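Local coordinates for putative glutathione-regulated potassium-efflux system protein KefB (Vibrio parahaemolyticus RIMD 2210633, PDB 3C85) that binds AMP through the nucleotide-binding TrkA-type domain of a putative, probably glutathione-regulated potassium-efflux antiporter, at residues A[50-55]-A[77-82]; A[118-123]-A[149-154]. All blocks are in the same frame, centred on the assembly; numbering follows the deposited sequence.

Overall arrangement
Both contacts join neighbouring helices that flank the parallel sheet of one TrkA-N domain, but they use different elements and lie on opposite sides of the chain's centre, their own centres about 22 Å apart. Interaction 1 joins helix 49-62 to helix 73-81 beside the AMP site through a single threonine-histidine pair, and buries 71 Å². Interaction 2 joins helix 116-128 to the end of helix 142-151 and the turn after it, burying 179 Å². Both are partly buried, with half of their touching residues buried. In interaction 1 polar side chains meet without a clear mutual hydrogen bond, each held by a glycine-rich-loop carbonyl; interaction 2 sets a leucine-valine core beneath a polar edge.

Interaction 1 of 2, residues A[50-55]-A[77-82]; sequences IGTGAY and QQHRSE
Between residues 50-55 and 77-82, Thr52 and His79 make the whole contact, with the threonine hydroxyl set at the rim of the imidazole. Thr52 OG1 lies 3.0 Å from His79 CE1, near the plane of the ring, and 3.4 Å from His79 NE2. The methyl group is looser: Thr52 CG2 stands 3.9 Å from His79 CE1. Set beside its own backbone N (chi1 -56°), Thr52 OG1 is hydrogen-bonded to Gly48 O one turn earlier while still facing the ring. His79 is buried, and its NE2 is hydrogen-bonded to Met47 O, so consecutive carbonyls of the loop after strand 42-45 hold the two partners. This loop and Gly51 fit the GxGxxG pattern of a Rossmann-type nucleotide fold, in keeping with the TrkA-N family; Glu70 and Arg72, which bind AMP in a structure of this protein, have side chains about 5 Å from that of His79. The backbones stay well apart even at their nearest, 8.9 Å between Thr52 CA and His79 CA, and the outer side of helix 73-81 is exposed. There the polar groups pair along their own helix end: Ser81 OG donates to a lone pair of Gln78 O over 2.7 Å, in the carbonyl plane, and the Gln78 amide points at the anti side of Glu82 OE2, at a doubtfully short distance, while Glu82 OE1 forms a salt bridge with Arg84.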
loop_
_atom_site.group_PDB
_atom_site.type_symbol
_atom_site.label_atom_id
_atom_site.label_comp_id
_atom_site.label_asym_id
_atom_site.label_seq_id
_atom_site.Cartn_x
_atom_site.Cartn_y
_atom_site.Cartn_z
ATOM N N ILE A 50 5.308 2.828 6.144
ATOM C CA ILE A 50 5.706 2.418 4.786
ATOM C C ILE A 50 7.107 1.772 4.772
ATOM O O ILE A 50 7.309 0.612 4.285
ATOM C CB ILE A 50 5.583 3.563 3.758
ATOM C CG1 ILE A 50 4.129 4.048 3.658
ATOM C CG2 ILE A 50 6.051 3.098 2.354
ATOM C CD1 ILE A 50 3.995 5.260 2.768
ATOM N N GLY A 51 8.077 2.509 5.289
ATOM C CA GLY A 51 9.488 2.038 5.295
ATOM C C GLY A 51 9.633 0.729 6.041
ATOM O O GLY A 51 10.397 -0.156 5.640
ATOM N N THR A 52 8.859 0.584 7.115
ATOM C CA THR A 52 8.867 -0.657 7.906
ATOM C C THR A 52 8.286 -1.854 7.127
ATOM O O THR A 52 8.849 -2.942 7.155
ATOM C CB THR A 52 8.145 -0.476 9.237
ATOM O OG1 THR A 52 8.732 0.624 9.953
ATOM C CG2 THR A 52 8.244 -1.793 10.056
ATOM N N GLY A 53 7.169 -1.656 6.417
ATOM C CA GLY A 53 6.666 -2.729 5.584
ATOM C C GLY A 53 7.616 -3.130 4.483
ATOM O O GLY A 53 7.744 -4.313 4.156
ATOM N N ALA A 54 8.274 -2.147 3.885
ATOM C CA ALA A 54 9.285 -2.448 2.875
ATOM C C ALA A 54 10.481 -3.220 3.468
ATOM O O ALA A 54 10.941 -4.269 2.919
ATOM C CB ALA A 54 9.749 -1.117 2.189
ATOM N N TYR A 55 10.983 -2.721 4.588
ATOM C CA TYR A 55 12.113 -3.375 5.302
ATOM C C TYR A 55 11.778 -4.847 5.557
ATOM O O TYR A 55 12.562 -5.752 5.254
ATOM C CB TYR A 55 12.340 -2.676 6.657
ATOM C CG TYR A 55 13.541 -3.197 7.430
ATOM C CD1 TYR A 55 14.725 -2.465 7.504
ATOM C CD2 TYR A 55 13.494 -4.467 8.059
ATOM C CE1 TYR A 55 15.831 -2.983 8.226
ATOM C CE2 TYR A 55 14.556 -4.973 8.734
ATOM C CZ TYR A 55 15.730 -4.257 8.808
ATOM O OH TYR A 55 16.770 -4.832 9.514
ATOM N N GLN A 77 15.144 3.566 18.154
ATOM C CA GLN A 77 15.416 2.649 19.267
ATOM C C GLN A 77 14.397 1.503 19.324
ATOM O O GLN A 77 14.763 0.333 19.534
ATOM C CB GLN A 77 15.403 3.433 20.592
ATOM C CG GLN A 77 16.006 2.692 21.777
ATOM C CD GLN A 77 15.646 3.345 23.106
ATOM O OE1 GLN A 77 14.763 4.210 23.167
ATOM N NE2 GLN A 77 16.298 2.909 24.184
ATOM N N GLN A 78 13.114 1.831 19.150
ATOM C CA GLN A 78 12.087 0.782 19.146
ATOM C C GLN A 78 12.353 -0.221 18.007
ATOM O O GLN A 78 12.350 -1.418 18.251
ATOM C CB GLN A 78 10.676 1.392 19.117
ATOM C CG GLN A 78 9.532 0.395 19.083
ATOM C CD GLN A 78 9.473 -0.515 20.298
ATOM O OE1 GLN A 78 9.778 -0.097 21.431
ATOM N NE2 GLN A 78 9.069 -1.774 20.076
ATOM N N HIS A 79 12.658 0.262 16.791
ATOM C CA HIS A 79 13.067 -0.644 15.705
ATOM C C HIS A 79 14.260 -1.537 16.056
ATOM O O HIS A 79 14.246 -2.748 15.760
ATOM C CB HIS A 79 13.411 0.144 14.440
ATOM C CG HIS A 79 12.220 0.576 13.658
ATOM N ND1 HIS A 79 11.276 -0.312 13.191
ATOM C CD2 HIS A 79 11.848 1.799 13.201
ATOM C CE1 HIS A 79 10.350 0.345 12.517
ATOM N NE2 HIS A 79 10.684 1.626 12.492
ATOM N N ARG A 80 15.295 -0.952 16.669
ATOM C CA ARG A 80 16.447 -1.773 17.100
ATOM C C ARG A 80 16.069 -2.833 18.172
ATOM O O ARG A 80 16.540 -3.972 18.093
ATOM C CB ARG A 80 17.625 -0.899 17.555
ATOM C CG ARG A 80 18.241 -0.071 16.438
ATOM C CD ARG A 80 19.496 0.674 16.913
ATOM N NE ARG A 80 19.228 1.624 17.996
ATOM C CZ ARG A 80 18.948 2.913 17.818
ATOM N NH1 ARG A 80 18.856 3.425 16.592
ATOM N NH2 ARG A 80 18.740 3.693 18.876
ATOM N N SER A 81 15.164 -2.507 19.102
ATOM C CA SER A 81 14.728 -3.493 20.110
ATOM C C SER A 81 13.968 -4.637 19.450
ATOM O O SER A 81 13.925 -5.738 20.004
ATOM C CB SER A 81 13.855 -2.862 21.211
ATOM O OG SER A 81 12.543 -2.634 20.702
ATOM N N GLU A 82 13.405 -4.370 18.262
ATOM C CA GLU A 82 12.705 -5.365 17.454
ATOM C C GLU A 82 13.638 -6.106 16.456
ATOM O O GLU A 82 13.176 -6.923 15.678
ATOM C CB GLU A 82 11.481 -4.741 16.742
ATOM C CG GLU A 82 10.342 -4.346 17.694
ATOM C CD GLU A 82 9.256 -3.421 17.082
ATOM O OE1 GLU A 82 9.149 -3.246 15.850
ATOM O OE2 GLU A 82 8.487 -2.850 17.858
#

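Interaction 2 of 2, residues A[118-123]-A[149-154]; sequences GNQTAL and LESGVD
Leu123 pushes one methyl between Ser151 and Val153 at the point where helix 142-151 ends. Its CD2 meets Ser151 CB at 3.5 Å, closer than two carbons normally pack, and Val153 CG1 at 3.9 Å; the second branch, Leu123 CD1, lies 4.0 Å from the same valine methyl. The leucine and valine side chains cross at about a right angle. Placing CG opposite the backbone N (chi1 170°) sends the leucine branches across to the other segment. One turn earlier, Gln120 bends at chi2 (-76°) and brings its amide to the serine, leaving 3.2 Å between Gln120 OE1 and Ser151 OG. Whether the hydroxyl serves that oxygen is unsettled, since it also bonds to Gly147 O, its stronger partner, which in turn takes a weak bond from Gln120 NE2. Behind the serine, Gly152 closes the helix in a Schellman motif, its positive phi (120°) turning the chain so that Val153 drops inward toward the sheet. Leu111 and Ile135, on the adjacent strands 108-111 and 134-139, touch both Leu123 and Val153, as expected for helices packed on one face of a Rossmann-type sheet. The apolar contacts of Leu123 with Val153 and Ser151 CB need no exact direction, whereas at the partly exposed edge the hydroxyl proton probably goes mainly to Gly147 O, leaving the Gln120 amide a weaker, undecided partner.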
loop_
_atom_site.group_PDB
_atom_site.type_symbol
_atom_site.label_atom_id
_atom_site.label_comp_id
_atom_site.label_asym_id
_atom_site.label_seq_id
_atom_site.Cartn_x
_atom_site.Cartn_y
_atom_site.Cartn_z
ATOM N N GLY A 118 10.476 16.070 1.752
ATOM C CA GLY A 118 11.609 15.338 2.359
ATOM C C GLY A 118 12.239 14.322 1.422
ATOM O O GLY A 118 13.468 14.175 1.378
ATOM N N ASN A 119 11.403 13.569 0.705
ATOM C CA ASN A 119 11.899 12.615 -0.294
ATOM C C ASN A 119 12.663 13.329 -1.403
ATOM O O ASN A 119 13.695 12.851 -1.855
ATOM C CB ASN A 119 10.726 11.798 -0.868
ATOM C CG ASN A 119 10.180 10.822 0.150
ATOM O OD1 ASN A 119 10.917 10.046 0.705
ATOM N ND2 ASN A 119 8.869 10.870 0.405
ATOM N N GLN A 120 12.140 14.486 -1.817
ATOM C CA GLN A 120 12.781 15.310 -2.852
ATOM C C GLN A 120 14.138 15.825 -2.381
ATOM O O GLN A 120 15.135 15.727 -3.103
ATOM C CB GLN A 120 11.850 16.462 -3.309
ATOM C CG GLN A 120 10.795 16.099 -4.428
ATOM C CD GLN A 120 11.401 15.969 -5.861
ATOM O OE1 GLN A 120 12.621 16.003 -6.033
ATOM N NE2 GLN A 120 10.521 15.796 -6.894
ATOM N N THR A 121 14.196 16.330 -1.145
ATOM C CA THR A 121 15.466 16.822 -0.564
ATOM C C THR A 121 16.486 15.686 -0.341
ATOM O O THR A 121 17.665 15.842 -0.660
ATOM C CB THR A 121 15.191 17.630 0.723
ATOM O OG1 THR A 121 14.279 18.681 0.385
ATOM C CG2 THR A 121 16.477 18.255 1.323
ATOM N N ALA A 122 16.017 14.532 0.124
ATOM C CA ALA A 122 16.875 13.357 0.264
ATOM C C ALA A 122 17.476 12.949 -1.059
ATOM O O ALA A 122 18.645 12.635 -1.106
ATOM C CB ALA A 122 16.127 12.194 0.861
ATOM N N LEU A 123 16.671 12.929 -2.122
ATOM C CA LEU A 123 17.153 12.618 -3.466
ATOM C C LEU A 123 18.275 13.568 -3.913
ATOM O O LEU A 123 19.296 13.125 -4.454
ATOM C CB LEU A 123 15.989 12.626 -4.452
ATOM C CG LEU A 123 16.259 12.559 -5.963
ATOM C CD1 LEU A 123 16.802 11.205 -6.374
ATOM C CD2 LEU A 123 14.980 12.879 -6.705
ATOM N N LEU A 149 10.237 11.095 -10.792
ATOM C CA LEU A 149 10.856 10.581 -12.029
ATOM C C LEU A 149 11.654 11.653 -12.766
ATOM O O LEU A 149 12.826 11.432 -13.196
ATOM C CB LEU A 149 9.799 9.936 -12.929
ATOM C CG LEU A 149 9.163 8.668 -12.348
ATOM C CD1 LEU A 149 8.103 8.189 -13.262
ATOM C CD2 LEU A 149 10.209 7.611 -12.182
ATOM N N GLU A 150 11.052 12.823 -12.918
ATOM C CA GLU A 150 11.762 13.911 -13.580
ATOM C C GLU A 150 13.067 14.250 -12.824
ATOM O O GLU A 150 14.065 14.623 -13.443
ATOM C CB GLU A 150 10.866 15.156 -13.651
ATOM C CG GLU A 150 9.752 15.136 -14.646
ATOM C CD GLU A 150 8.924 16.407 -14.505
ATOM O OE1 GLU A 150 8.885 16.950 -13.379
ATOM O OE2 GLU A 150 8.337 16.880 -15.481
ATOM N N SER A 151 13.051 14.150 -11.491
ATOM C CA SER A 151 14.201 14.558 -10.684
ATOM C C SER A 151 15.266 13.487 -10.663
ATOM O O SER A 151 16.360 13.728 -10.209
ATOM C CB SER A 151 13.776 14.907 -9.249
ATOM O OG SER A 151 12.971 16.073 -9.245
ATOM N N GLY A 152 14.958 12.305 -11.180
ATOM C CA GLY A 152 15.965 11.262 -11.295
ATOM C C GLY A 152 15.760 9.941 -10.590
ATOM O O GLY A 152 16.700 9.154 -10.550
ATOM N N VAL A 153 14.575 9.657 -10.027
ATOM C CA VAL A 153 14.399 8.316 -9.414
ATOM C C VAL A 153 14.157 7.313 -10.540
ATOM O O VAL A 153 13.683 7.709 -11.621
ATOM C CB VAL A 153 13.266 8.222 -8.320
ATOM C CG1 VAL A 153 13.396 9.329 -7.218
ATOM C CG2 VAL A 153 11.896 8.185 -8.922
ATOM N N ASP A 154 14.465 6.040 -10.307
ATOM C CA ASP A 154 14.270 4.983 -11.314
ATOM C C ASP A 154 12.843 4.400 -11.385
ATOM O O ASP A 154 12.370 3.959 -12.463
ATOM C CB ASP A 154 15.289 3.879 -11.088
ATOM C CG ASP A 154 16.742 4.399 -11.135
ATOM O OD1 ASP A 154 17.271 4.576 -12.229
ATOM O OD2 ASP A 154 17.355 4.658 -10.085
#